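Local coordinates for CocE/NonD family hydrolase (Staphylococcus aureus subsp. aureus COL, PDB 3III), which probably hydrolyses ester or amide bonds, as a serine hydrolase of the CocE/NonD family with an alpha/beta-hydrolase fold, at residues L273-R276 with G277-G281. Residues are numbered along the deposited sequence; the frame is centred on the assembly and turned at random.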
loop_
_atom_site.group_PDB
_atom_site.type_symbol
_atom_site.label_atom_id
_atom_site.label_comp_id
_atom_site.label_asym_id
_atom_site.label_seq_id
_atom_site.Cartn_x
_atom_site.Cartn_y
_atom_site.Cartn_z
ATOM N N LEU A 273 -2.923 -3.587 3.222
ATOM C CA LEU A 273 -3.490 -2.680 2.222
ATOM C C LEU A 273 -2.444 -2.464 1.107
ATOM O O LEU A 273 -2.389 -3.277 0.195
ATOM C CB LEU A 273 -3.957 -1.366 2.848
ATOM C CG LEU A 273 -4.768 -0.459 1.900
ATOM C CD1 LEU A 273 -6.028 -1.169 1.377
ATOM C CD2 LEU A 273 -5.118 0.855 2.627
ATOM N N HIS A 274 -1.612 -1.438 1.185
ATOM C CA HIS A 274 -0.747 -1.090 0.043
ATOM C C HIS A 274 0.595 -1.808 -0.099
ATOM O O HIS A 274 1.227 -1.739 -1.162
ATOM C CB HIS A 274 -0.538 0.423 -0.041
ATOM C CG HIS A 274 -1.812 1.206 -0.123
ATOM N ND1 HIS A 274 -2.752 1.016 -1.113
ATOM C CD2 HIS A 274 -2.318 2.154 0.706
ATOM C CE1 HIS A 274 -3.753 1.859 -0.921
ATOM N NE2 HIS A 274 -3.519 2.557 0.184
ATOM N N ASN A 275 1.085 -2.429 0.966
ATOM C CA ASN A 275 2.445 -2.946 0.992
ATOM C C ASN A 275 2.701 -3.953 -0.125
ATOM O O ASN A 275 3.630 -3.772 -0.888
ATOM C CB ASN A 275 2.764 -3.447 2.417
ATOM C CG ASN A 275 3.861 -4.490 2.480
ATOM O OD1 ASN A 275 3.752 -5.522 1.848
ATOM N ND2 ASN A 275 4.903 -4.241 3.310
ATOM N N ARG A 276 1.861 -4.976 -0.256
ATOM C CA ARG A 276 2.143 -6.049 -1.208
ATOM C C ARG A 276 2.297 -5.500 -2.608
ATOM O O ARG A 276 3.248 -5.845 -3.317
ATOM C CB ARG A 276 1.062 -7.125 -1.184
ATOM C CG ARG A 276 1.302 -8.259 -2.127
ATOM C CD ARG A 276 0.239 -9.347 -1.994
ATOM N NE ARG A 276 0.550 -10.493 -2.841
ATOM C CZ ARG A 276 0.393 -10.535 -4.156
ATOM N NH1 ARG A 276 -0.142 -9.504 -4.821
ATOM N NH2 ARG A 276 0.747 -11.630 -4.818
ATOM N N GLY A 277 1.338 -4.678 -3.014
ATOM C CA GLY A 277 1.276 -4.159 -4.374
ATOM C C GLY A 277 2.273 -3.049 -4.652
ATOM O O GLY A 277 2.658 -2.855 -5.798
ATOM N N SER A 278 2.718 -2.346 -3.600
ATOM C CA SER A 278 3.766 -1.368 -3.757
ATOM C C SER A 278 5.013 -2.089 -4.254
ATOM O O SER A 278 5.669 -1.659 -5.239
ATOM C CB SER A 278 4.007 -0.556 -2.450
ATOM O OG SER A 278 2.852 0.183 -2.064
ATOM N N PHE A 279 5.335 -3.210 -3.620
ATOM C CA PHE A 279 6.504 -4.004 -4.025
ATOM C C PHE A 279 6.266 -4.659 -5.373
ATOM O O PHE A 279 7.204 -4.708 -6.216
ATOM C CB PHE A 279 6.814 -5.090 -2.976
ATOM C CG PHE A 279 7.514 -4.558 -1.754
ATOM C CD1 PHE A 279 8.871 -4.287 -1.786
ATOM C CD2 PHE A 279 6.804 -4.265 -0.609
ATOM C CE1 PHE A 279 9.529 -3.803 -0.685
ATOM C CE2 PHE A 279 7.452 -3.730 0.513
ATOM C CZ PHE A 279 8.819 -3.471 0.452
ATOM N N GLU A 280 5.040 -5.209 -5.595
ATOM C CA GLU A 280 4.746 -5.802 -6.896
ATOM C C GLU A 280 4.941 -4.820 -8.047
ATOM O O GLU A 280 5.475 -5.201 -9.132
ATOM C CB GLU A 280 3.363 -6.444 -7.010
ATOM C CG GLU A 280 3.170 -7.774 -6.247
ATOM C CD GLU A 280 4.299 -8.781 -6.442
ATOM O OE1 GLU A 280 4.647 -9.012 -7.611
ATOM O OE2 GLU A 280 4.819 -9.332 -5.433
ATOM N N GLY A 281 4.523 -3.567 -7.817
ATOM C CA GLY A 281 4.623 -2.532 -8.861
ATOM C C GLY A 281 6.058 -2.295 -9.206
ATOM O O GLY A 281 6.451 -2.250 -10.380
HETATM O O HOH W 1 -1.116 -4.063 -1.835
HETATM O O HOH W 2 4.774 -8.225 -2.944
#
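The amide of N275 packs beside the F279 ring, ND2 coming to 3.8 Å from CE2 with the two planes turned 55° apart. Backbone carbonyl N275 O also meets this ring, at its edge, 3.2 Å from F279 CD2, while it accepts the helical bond from F279 N. With CG anti to the backbone N of N275 (chi1 156°), the amide lies near CE2 while ND2 is bonded to the carbonyls of S267 and P498.

One residue earlier, S278 holds H274 O twice: OG donates from above the carbonyl plane at 2.7 Å, and S278 N bonds the same oxygen at 2.9 Å. Placing OG beside its own backbone N (chi1 -62°) lets the hydroxyl fold back to that carbonyl. These bonds belong to the first turns of helix 275-284, the crossover between parallel strands 262-267 and 290-295 of an alpha/beta-hydrolase sheet. H274 NE2 is hydrogen-bonded to S169 OG, and the H274 side chain lies about 5 Å from a bound palmitic acid. Close by, a water joins L273 O to G277 N.

R276 runs extended from CG to NE, and CG of E280 sits over one guanidinium face, 4.0 Å from NH1. Their charged ends do not touch: R276 is salt-bridged to E201 and E495, and E280 to K283. A second water lies 2.7 Å from E280 OE2 and within hydrogen-bonding distance of R276 O, the carbonyl that accepts the helical bond from E280 N.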